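Local structure of MgGH51 (Meripilus giganteus, 6ZPV) at residues A[307-312]-A[367-372]; A[318-323]-A[374-379]; A[284-289]-A[473-478]. The protein hydrolyses terminal non-reducing alpha-L-arabinofuranosyl residues from arabinose-containing glycans, as a fungal member of glycoside hydrolase family 51. One frame throughout, in Å; residues are numbered along the deposited sequence.

In the fold
From the N terminus, strand 284-289 comes first and finds its partner only at strand 474-479, so contact 3 closes a loop of 183 residues that spans most of the barrel. Helix 306-320, which follows strand 284-289, supplies one side of both other contacts, and both lie nested inside that loop. Contact 1 joins 307-312 to helix 359-373, closing a loop of 54 residues; contact 2 joins 318-323 to the turn leading into strand 378-381, closing one of 50. Their segments alternate along the chain, so these two contacts cross. They thus tie helix 306-320 to helix 359-373 and to the turn that follows it, whereas contact 3 packs the interior between strands that are not sheet neighbours.

Contact 1 of 3, residues A[307-312]-A[367-372]; sequences PYIQQA and VTALQA. With NAG (2-acetamido-2-deoxy-beta-D-glucopyranose), chain D; NAG (2-acetamido-2-deoxy-beta-D-glucopyranose), chain B.
Gln311 NE2 is gripped by two acceptors, Gln243 OE1 and Asn245 OD1, while OE1 of the same amide accepts from Arg241 NH2. With both ends held, the rotation of the amide is fixed, and Gln311 CD sits 3.3 Å from O6 of the sugar NAG of chain D. An extended side chain, with CG anti to the backbone N (chi1 -177°), carries the amide this far from the helix. Glutamine suits the place because it offers a donor and an acceptor on one flat group. Asn245 lies in an Asn-Ala-Thr sequence, so the glycan is probably N-linked there. The second sugar, NAG of chain B, lays its acetamide methyl C8 over one face of the Tyr308 ring, 3.7 Å above the plane and offset toward the rim, a CH-pi type of approach. Pro307 CB adds a further apolar contact to the same methyl.

On another side of helix 306-320 the packing turns wholly apolar. This helix and helix 359-373 both lie in the outer layer of the (beta/alpha)8 barrel; their local axes run nearly the same way, at 31°, with a closest approach of 10.0 Å. Ile309 fills the gap with its branch methyl CG2, which lies 3.5 Å from Ala369 CB; the small alanine lets the helix surface come that close. Leu370 was modelled in two conformers. In the one described here its CD1 meets the same Ile309 CG2 at 3.7 Å, the two side chains crossing obliquely, and its other methyl, CD2, lies 4.0 Å from Ala312 CB. Leu370 also rests on Ile313 and Ile316 of helix 306-320 and on Phe379 of strand 378-381, while the Ile309 side chain reaches Asp365 and Phe366.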
loop_
_atom_site.group_PDB
_atom_site.type_symbol
_atom_site.label_atom_id
_atom_site.label_comp_id
_atom_site.label_asym_id
_atom_site.label_seq_id
_atom_site.Cartn_x
_atom_site.Cartn_y
_atom_site.Cartn_z
ATOM N N PRO A 307 21.891 -16.001 -11.032
ATOM C CA PRO A 307 20.488 -16.286 -11.372
ATOM C C PRO A 307 19.500 -15.254 -10.816
ATOM O O PRO A 307 18.432 -15.044 -11.396
ATOM C CB PRO A 307 20.242 -17.687 -10.775
ATOM C CG PRO A 307 21.601 -18.280 -10.499
ATOM C CD PRO A 307 22.528 -17.105 -10.283
ATOM N N TYR A 308 19.837 -14.667 -9.676
ATOM C CA TYR A 308 18.989 -13.664 -9.022
ATOM C C TYR A 308 19.107 -12.320 -9.723
ATOM O O TYR A 308 18.121 -11.574 -9.804
ATOM C CB TYR A 308 19.356 -13.609 -7.532
ATOM C CG TYR A 308 19.276 -14.943 -6.839
ATOM C CD1 TYR A 308 18.076 -15.409 -6.301
ATOM C CD2 TYR A 308 20.389 -15.766 -6.770
ATOM C CE1 TYR A 308 18.016 -16.653 -5.723
ATOM C CE2 TYR A 308 20.295 -17.022 -6.183
ATOM C CZ TYR A 308 19.113 -17.467 -5.662
ATOM O OH TYR A 308 19.081 -18.711 -5.115
ATOM N N ILE A 309 20.292 -12.022 -10.248
ATOM C CA ILE A 309 20.478 -10.836 -11.086
ATOM C C ILE A 309 19.616 -11.002 -12.362
ATOM O O ILE A 309 18.898 -10.078 -12.770
ATOM C CB ILE A 309 21.971 -10.630 -11.406
ATOM C CG1 ILE A 309 22.710 -10.268 -10.143
ATOM C CG2 ILE A 309 22.147 -9.584 -12.527
ATOM C CD1 ILE A 309 24.220 -10.230 -10.254
ATOM N N GLN A 310 19.664 -12.207 -12.977
ATOM C CA GLN A 310 18.819 -12.409 -14.163
ATOM C C GLN A 310 17.337 -12.287 -13.806
ATOM O O GLN A 310 16.565 -11.739 -14.608
ATOM C CB GLN A 310 19.118 -13.783 -14.782
ATOM C CG GLN A 310 18.304 -14.001 -16.065
ATOM C CD GLN A 310 18.610 -12.993 -17.156
ATOM O OE1 GLN A 310 17.669 -12.320 -17.729
ATOM N NE2 GLN A 310 19.859 -12.862 -17.481
ATOM N N GLN A 311 16.919 -12.767 -12.630
ATOM C CA GLN A 311 15.485 -12.664 -12.247
ATOM C C GLN A 311 15.096 -11.193 -12.137
ATOM O O GLN A 311 13.967 -10.845 -12.529
ATOM C CB GLN A 311 15.250 -13.435 -10.964
ATOM C CG GLN A 311 13.778 -13.433 -10.544
ATOM C CD GLN A 311 13.466 -14.439 -9.492
ATOM O OE1 GLN A 311 14.348 -14.721 -8.629
ATOM N NE2 GLN A 311 12.261 -14.999 -9.455
ATOM N N ALA A 312 15.998 -10.339 -11.629
ATOM C CA ALA A 312 15.696 -8.907 -11.563
ATOM C C ALA A 312 15.632 -8.272 -12.951
ATOM O O ALA A 312 14.786 -7.408 -13.188
ATOM C CB ALA A 312 16.735 -8.194 -10.714
ATOM N N VAL A 367 23.931 -3.776 -9.918
ATOM C CA VAL A 367 23.778 -2.531 -10.682
ATOM C C VAL A 367 24.658 -2.578 -11.944
ATOM O O VAL A 367 24.233 -2.077 -12.997
ATOM C CB VAL A 367 24.050 -1.285 -9.814
ATOM C CG1 VAL A 367 23.998 -0.017 -10.643
ATOM C CG2 VAL A 367 23.051 -1.246 -8.693
ATOM N N THR A 368 25.846 -3.191 -11.895
ATOM C CA THR A 368 26.644 -3.264 -13.130
ATOM C C THR A 368 25.796 -3.961 -14.227
ATOM O O THR A 368 25.714 -3.500 -15.377
ATOM C CB THR A 368 27.986 -3.969 -12.897
ATOM O OG1 THR A 368 28.743 -3.211 -11.947
ATOM C CG2 THR A 368 28.793 -4.097 -14.162
ATOM N N ALA A 369 25.198 -5.109 -13.862
ATOM C CA ALA A 369 24.380 -5.870 -14.832
ATOM C C ALA A 369 23.120 -5.107 -15.244
ATOM O O ALA A 369 22.784 -5.036 -16.445
ATOM C CB ALA A 369 24.050 -7.219 -14.285
ATOM N N LEU A 370 22.365 -4.624 -14.245
ATOM C CA LEU A 370 21.080 -4.006 -14.547
ATOM C C LEU A 370 21.248 -2.663 -15.268
ATOM O O LEU A 370 20.466 -2.358 -16.183
ATOM C CB LEU A 370 20.257 -3.874 -13.261
ATOM C CG LEU A 370 19.424 -5.085 -12.851
ATOM C CD1 LEU A 370 20.214 -6.382 -12.678
ATOM C CD2 LEU A 370 18.648 -4.793 -11.607
ATOM N N GLN A 371 22.247 -1.865 -14.871
ATOM C CA GLN A 371 22.442 -0.587 -15.581
ATOM C C GLN A 371 22.869 -0.849 -17.037
ATOM O O GLN A 371 22.480 -0.082 -17.912
ATOM C CB GLN A 371 23.492 0.263 -14.865
ATOM C CG GLN A 371 23.561 1.703 -15.396
ATOM C CD GLN A 371 22.535 2.601 -14.756
ATOM O OE1 GLN A 371 22.811 3.146 -13.668
ATOM N NE2 GLN A 371 21.341 2.682 -15.357
ATOM N N ALA A 372 23.652 -1.888 -17.288
ATOM C CA ALA A 372 24.055 -2.163 -18.688
ATOM C C ALA A 372 22.831 -2.580 -19.501
ATOM O O ALA A 372 22.726 -2.202 -20.686
ATOM C CB ALA A 372 25.108 -3.268 -18.738
HETATM C C1 NAG D . 10.096 -17.733 -10.795
HETATM C C2 NAG D . 9.724 -19.184 -10.550
HETATM C C3 NAG D . 10.907 -19.894 -9.878
HETATM C C4 NAG D . 12.183 -19.722 -10.707
HETATM C C5 NAG D . 12.438 -18.218 -10.934
HETATM C C6 NAG D . 13.671 -17.962 -11.854
HETATM C C7 NAG D . 7.413 -19.907 -10.246
HETATM C C8 NAG D . 6.249 -20.012 -9.327
HETATM N N2 NAG D . 8.520 -19.340 -9.747
HETATM O O3 NAG D . 10.621 -21.314 -9.709
HETATM O O4 NAG D . 13.274 -20.255 -9.936
HETATM O O5 NAG D . 11.312 -17.687 -11.613
HETATM O O6 NAG D . 13.954 -16.533 -12.004
HETATM O O7 NAG D . 7.388 -20.379 -11.329
HETATM C C1 NAG B . 14.139 -21.142 -10.682
HETATM C C2 NAG B . 15.422 -21.302 -9.906
HETATM C C3 NAG B . 16.315 -22.351 -10.648
HETATM C C4 NAG B . 15.515 -23.583 -10.997
HETATM C C5 NAG B . 14.176 -23.331 -11.636
HETATM C C6 NAG B . 13.280 -24.576 -11.843
HETATM C C7 NAG B . 16.068 -19.123 -8.905
HETATM C C8 NAG B . 16.780 -17.837 -9.078
HETATM N N2 NAG B . 16.133 -20.039 -9.891
HETATM O O3 NAG B . 17.454 -22.583 -9.888
HETATM O O4 NAG B . 16.298 -24.395 -11.924
HETATM O O5 NAG B . 13.478 -22.388 -10.800
HETATM O O6 NAG B . 12.974 -25.044 -10.461
HETATM O O7 NAG B . 15.357 -19.194 -7.907
#

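Contact 2 of 3, residues A[318-323]-A[374-379]; sequences FVIGDP and FPQIRF
In the outer layer of the barrel, the last turn of helix 306-320 meets the short alpha-to-beta connection that leads from helix 359-373 into strand 378-381, and Ile320 faces Phe374, Gln376 and Ile377 there. On the Ile320 side a single methyl, CD1, makes all the close contacts. It stands 3.9 Å from Phe374 CD1, approaching the ring obliquely, and 4.1 Å from Ile377 CD1, so that two apolar side chains of the connection share a single partner. Ile320 places CG1 between its backbone N and carbonyl carbon (chi1 69°), a rotamer that sends the longer branch out toward the connection. Isoleucine suits the place because this branch carries an apolar methyl far enough to meet both Phe374 and Ile377.

Gln376 arrives from the opposite direction. Its chain is bent at chi2 (-81°), which turns the amide toward Ile320 and brings NE2 to 3.6 Å from Ile320 CD1, a van der Waals contact at the exposed margin. The connection itself is a type I beta turn from Phe374 to Ile377, closed by the bond from Ile377 N to Phe374 O at 3.2 Å. Gln371 of the preceding helix braces the turn, its NE2 hydrogen-bonded to both Phe374 O and Ile377 O.

Beyond the turn, Ile377 lays its CG2 over one face of the Phe379 ring, 3.6 Å above the plane and offset toward the rim; two residues apart, they point to the same side as the strand begins. Phe374 and Ile377 also touch Ile316, one turn earlier on helix 306-320. Such apolar packing between a helix end and the turn feeding a nearby strand is in keeping with the end of a (beta/alpha)8 barrel at which the strands begin, where alpha-to-beta connections lie.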
loop_
_atom_site.group_PDB
_atom_site.type_symbol
_atom_site.label_atom_id
_atom_site.label_comp_id
_atom_site.label_asym_id
_atom_site.label_seq_id
_atom_site.Cartn_x
_atom_site.Cartn_y
_atom_site.Cartn_z
ATOM N N PHE A 318 9.576 -7.355 -17.824
ATOM C CA PHE A 318 8.121 -7.467 -17.767
ATOM C C PHE A 318 7.521 -6.052 -17.821
ATOM O O PHE A 318 6.476 -5.843 -18.478
ATOM C CB PHE A 318 7.650 -8.213 -16.518
ATOM C CG PHE A 318 6.151 -8.375 -16.482
ATOM C CD1 PHE A 318 5.536 -9.385 -17.192
ATOM C CD2 PHE A 318 5.335 -7.479 -15.783
ATOM C CE1 PHE A 318 4.175 -9.566 -17.181
ATOM C CE2 PHE A 318 3.952 -7.666 -15.755
ATOM C CZ PHE A 318 3.382 -8.707 -16.462
ATOM N N VAL A 319 8.074 -5.106 -17.084
ATOM C CA VAL A 319 7.541 -3.733 -16.966
ATOM C C VAL A 319 7.712 -2.978 -18.275
ATOM O O VAL A 319 6.750 -2.326 -18.748
ATOM C CB VAL A 319 8.168 -2.994 -15.777
ATOM C CG1 VAL A 319 7.511 -1.637 -15.644
ATOM C CG2 VAL A 319 8.061 -3.775 -14.478
ATOM N N ILE A 320 8.942 -2.981 -18.845
ATOM C CA ILE A 320 9.325 -2.010 -19.906
ATOM C C ILE A 320 9.814 -2.635 -21.206
ATOM O O ILE A 320 10.022 -1.890 -22.169
ATOM C CB ILE A 320 10.384 -1.018 -19.416
ATOM C CG1 ILE A 320 11.759 -1.669 -19.177
ATOM C CG2 ILE A 320 9.901 -0.252 -18.220
ATOM C CD1 ILE A 320 12.817 -0.664 -18.849
ATOM N N GLY A 321 10.080 -3.934 -21.231
ATOM C CA GLY A 321 10.806 -4.457 -22.409
ATOM C C GLY A 321 9.941 -4.490 -23.645
ATOM O O GLY A 321 8.716 -4.575 -23.563
ATOM N N ASP A 322 10.595 -4.509 -24.786
ATOM C CA ASP A 322 9.939 -4.762 -26.087
ATOM C C ASP A 322 9.476 -6.204 -26.097
ATOM O O ASP A 322 10.306 -7.102 -25.932
ATOM C CB ASP A 322 10.975 -4.488 -27.151
ATOM C CG ASP A 322 10.529 -4.721 -28.585
ATOM O OD1 ASP A 322 9.494 -5.354 -28.808
ATOM O OD2 ASP A 322 11.250 -4.250 -29.479
ATOM N N PRO A 323 8.185 -6.458 -26.335
ATOM C CA PRO A 323 7.694 -7.841 -26.376
ATOM C C PRO A 323 8.400 -8.771 -27.347
ATOM O O PRO A 323 8.401 -9.992 -27.113
ATOM C CB PRO A 323 6.225 -7.705 -26.740
ATOM C CG PRO A 323 5.898 -6.328 -26.243
ATOM C CD PRO A 323 7.111 -5.484 -26.555
ATOM N N PHE A 374 19.731 -1.604 -18.820
ATOM C CA PHE A 374 18.772 -0.479 -18.724
ATOM C C PHE A 374 19.514 0.820 -18.390
ATOM O O PHE A 374 19.473 1.331 -17.264
ATOM C CB PHE A 374 17.710 -0.775 -17.654
ATOM C CG PHE A 374 17.076 -2.136 -17.787
ATOM C CD1 PHE A 374 16.262 -2.436 -18.871
ATOM C CD2 PHE A 374 17.329 -3.128 -16.848
ATOM C CE1 PHE A 374 15.742 -3.702 -19.006
ATOM C CE2 PHE A 374 16.791 -4.390 -16.995
ATOM C CZ PHE A 374 15.967 -4.681 -18.065
ATOM N N PRO A 375 20.233 1.366 -19.379
ATOM C CA PRO A 375 21.090 2.554 -19.118
ATOM C C PRO A 375 20.271 3.752 -18.641
ATOM O O PRO A 375 20.796 4.680 -18.055
ATOM C CB PRO A 375 21.726 2.847 -20.443
ATOM C CG PRO A 375 21.525 1.651 -21.271
ATOM C CD PRO A 375 20.459 0.816 -20.718
ATOM N N GLN A 376 18.962 3.765 -18.960
ATOM C CA GLN A 376 18.056 4.907 -18.681
ATOM C C GLN A 376 17.448 4.866 -17.281
ATOM O O GLN A 376 16.842 5.860 -16.883
ATOM C CB GLN A 376 16.940 4.966 -19.722
ATOM C CG GLN A 376 15.840 3.934 -19.571
ATOM C CD GLN A 376 16.168 2.536 -20.129
ATOM O OE1 GLN A 376 17.310 2.127 -20.445
ATOM N NE2 GLN A 376 15.119 1.733 -20.257
ATOM N N ILE A 377 17.578 3.788 -16.514
ATOM C CA ILE A 377 16.993 3.666 -15.162
ATOM C C ILE A 377 17.928 4.227 -14.099
ATOM O O ILE A 377 19.133 4.076 -14.222
ATOM C CB ILE A 377 16.598 2.224 -14.856
ATOM C CG1 ILE A 377 15.444 1.821 -15.781
ATOM C CG2 ILE A 377 16.233 2.035 -13.390
ATOM C CD1 ILE A 377 14.990 0.380 -15.556
ATOM N N ARG A 378 17.380 4.923 -13.115
ATOM C CA ARG A 378 18.168 5.394 -11.985
ATOM C C ARG A 378 18.053 4.397 -10.834
ATOM O O ARG A 378 16.955 4.115 -10.351
ATOM C CB ARG A 378 17.719 6.788 -11.538
ATOM C CG ARG A 378 18.669 7.501 -10.598
ATOM C CD ARG A 378 18.128 8.835 -10.095
ATOM N NE ARG A 378 19.150 9.676 -9.482
ATOM C CZ ARG A 378 19.685 10.761 -10.009
ATOM N NH1 ARG A 378 19.417 11.130 -11.261
ATOM N NH2 ARG A 378 20.600 11.444 -9.280
ATOM N N PHE A 379 19.175 3.856 -10.393
ATOM C CA PHE A 379 19.221 2.836 -9.344
ATOM C C PHE A 379 19.470 3.459 -7.986
ATOM O O PHE A 379 20.397 4.271 -7.802
ATOM C CB PHE A 379 20.247 1.742 -9.674
ATOM C CG PHE A 379 19.808 0.914 -10.870
ATOM C CD1 PHE A 379 18.915 -0.141 -10.685
ATOM C CD2 PHE A 379 20.175 1.242 -12.155
ATOM C CE1 PHE A 379 18.424 -0.865 -11.763
ATOM C CE2 PHE A 379 19.658 0.543 -13.233
ATOM C CZ PHE A 379 18.781 -0.497 -13.046
#

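Contact 3 of 3, residues A[284-289]-A[473-478]; sequences EPIMAV and IVFAAS
Ile286 and Ala476 meet through their methyl groups, Ile286 CD1 lying 4.3 Å from Ala476 CB. The same CD1 comes obliquely to the Phe475 ring, at 4.5 Å from CE2, so this is loose apolar packing by one methyl. With the CA atoms of Ile286 and Ala476 9.7 Å apart, contact depends on the extended branch of Ile286 (chi2 179°), which carries CD1 away from its own backbone toward Ala476; CG1 lies anti to the carbonyl carbon. Alanine suits the receiving side, since a short side chain admits the tip of a long one. Ala476 CB also covers one face of the Phe475 ring, 3.7 Å above its plane and offset toward the rim.

In the next shell, Phe224 and Phe426 each touch both Ile286 and Ala476, and the Phe475 ring meets that of Phe345. Phe475 O accepts a hydrogen bond from Thr16 OG1. Strands 284-289 and 474-479 are not neighbours in the parallel eight-stranded sheet: the contact reaches across the interior of the (beta/alpha)8 barrel, with Phe224 on strand 224-227, Phe426 on strand 424-432 and Phe345 on strand 345-348, while Met287, next to Ile286, packs outward against helix 306-320.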
loop_
_atom_site.group_PDB
_atom_site.type_symbol
_atom_site.label_atom_id
_atom_site.label_comp_id
_atom_site.label_asym_id
_atom_site.label_seq_id
_atom_site.Cartn_x
_atom_site.Cartn_y
_atom_site.Cartn_z
ATOM N N GLU A 284 3.916 7.001 -10.963
ATOM C CA GLU A 284 4.990 6.197 -11.523
ATOM C C GLU A 284 5.608 5.329 -10.435
ATOM O O GLU A 284 5.608 5.666 -9.237
ATOM C CB GLU A 284 6.069 7.036 -12.177
ATOM C CG GLU A 284 6.916 7.884 -11.244
ATOM C CD GLU A 284 7.925 8.704 -12.035
ATOM O OE1 GLU A 284 7.732 9.940 -12.140
ATOM O OE2 GLU A 284 8.871 8.099 -12.574
ATOM N N PRO A 285 6.139 4.144 -10.802
ATOM C CA PRO A 285 6.731 3.263 -9.801
ATOM C C PRO A 285 8.108 3.701 -9.353
ATOM O O PRO A 285 8.923 4.163 -10.120
ATOM C CB PRO A 285 6.830 1.907 -10.542
ATOM C CG PRO A 285 6.920 2.310 -11.985
ATOM C CD PRO A 285 6.047 3.525 -12.142
ATOM N N ILE A 286 8.381 3.371 -8.067
ATOM C CA ILE A 286 9.759 3.177 -7.581
ATOM C C ILE A 286 9.805 1.704 -7.218
ATOM O O ILE A 286 9.292 1.316 -6.164
ATOM C CB ILE A 286 10.136 4.136 -6.467
ATOM C CG1 ILE A 286 10.055 5.590 -6.919
ATOM C CG2 ILE A 286 11.534 3.767 -5.960
ATOM C CD1 ILE A 286 10.377 6.638 -5.885
ATOM N N MET A 287 10.301 0.871 -8.132
ATOM C CA MET A 287 10.171 -0.576 -8.001
ATOM C C MET A 287 11.426 -1.180 -7.387
ATOM O O MET A 287 12.532 -0.966 -7.885
ATOM C CB MET A 287 9.906 -1.201 -9.357
ATOM C CG MET A 287 9.672 -2.698 -9.273
ATOM S SD MET A 287 9.236 -3.501 -10.825
ATOM C CE MET A 287 10.807 -3.407 -11.662
ATOM N N ALA A 288 11.252 -1.946 -6.325
ATOM C CA ALA A 288 12.361 -2.651 -5.689
ATOM C C ALA A 288 12.577 -4.022 -6.366
ATOM O O ALA A 288 11.647 -4.671 -6.845
ATOM C CB ALA A 288 12.138 -2.834 -4.214
ATOM N N VAL A 289 13.870 -4.394 -6.374
ATOM C CA VAL A 289 14.304 -5.746 -6.742
ATOM C C VAL A 289 15.009 -6.374 -5.549
ATOM O O VAL A 289 15.765 -5.730 -4.828
ATOM C CB VAL A 289 15.189 -5.782 -7.999
ATOM C CG1 VAL A 289 14.405 -5.338 -9.205
ATOM C CG2 VAL A 289 16.483 -4.975 -7.876
ATOM N N ILE A 473 17.890 18.432 -4.080
ATOM C CA ILE A 473 18.530 17.113 -3.871
ATOM C C ILE A 473 17.530 16.059 -3.368
ATOM O O ILE A 473 17.800 14.868 -3.571
ATOM C CB ILE A 473 19.772 17.197 -2.974
ATOM C CG1 ILE A 473 19.451 17.585 -1.536
ATOM C CG2 ILE A 473 20.829 18.044 -3.634
ATOM C CD1 ILE A 473 20.622 17.427 -0.560
ATOM N N VAL A 474 16.467 16.414 -2.657
ATOM C CA VAL A 474 15.429 15.473 -2.240
ATOM C C VAL A 474 14.440 15.329 -3.387
ATOM O O VAL A 474 13.779 16.330 -3.744
ATOM C CB VAL A 474 14.722 15.914 -0.952
ATOM C CG1 VAL A 474 13.610 14.899 -0.615
ATOM C CG2 VAL A 474 15.682 16.077 0.204
ATOM N N PHE A 475 14.363 14.155 -4.006
ATOM C CA PHE A 475 13.505 13.990 -5.167
ATOM C C PHE A 475 12.172 13.324 -4.863
ATOM O O PHE A 475 11.261 13.397 -5.708
ATOM C CB PHE A 475 14.197 13.269 -6.339
ATOM C CG PHE A 475 14.327 11.784 -6.240
ATOM C CD1 PHE A 475 15.320 11.187 -5.432
ATOM C CD2 PHE A 475 13.449 10.937 -6.881
ATOM C CE1 PHE A 475 15.469 9.817 -5.366
ATOM C CE2 PHE A 475 13.618 9.559 -6.819
ATOM C CZ PHE A 475 14.615 9.007 -6.040
ATOM N N ALA A 476 12.024 12.677 -3.714
ATOM C CA ALA A 476 10.840 11.851 -3.432
ATOM C C ALA A 476 10.794 11.604 -1.924
ATOM O O ALA A 476 11.850 11.456 -1.277
ATOM C CB ALA A 476 10.967 10.547 -4.198
ATOM N N ALA A 477 9.594 11.475 -1.385
ATOM C CA ALA A 477 9.370 11.265 0.050
ATOM C C ALA A 477 8.030 10.582 0.240
ATOM O O ALA A 477 7.024 11.024 -0.330
ATOM C CB ALA A 477 9.422 12.573 0.765
ATOM N N SER A 478 8.002 9.560 1.112
ATOM C CA SER A 478 6.774 8.820 1.417
ATOM C C SER A 478 6.719 8.423 2.886
ATOM O O SER A 478 7.675 7.851 3.448
ATOM C CB SER A 478 6.668 7.567 0.516
ATOM O OG SER A 478 7.892 6.869 0.365
#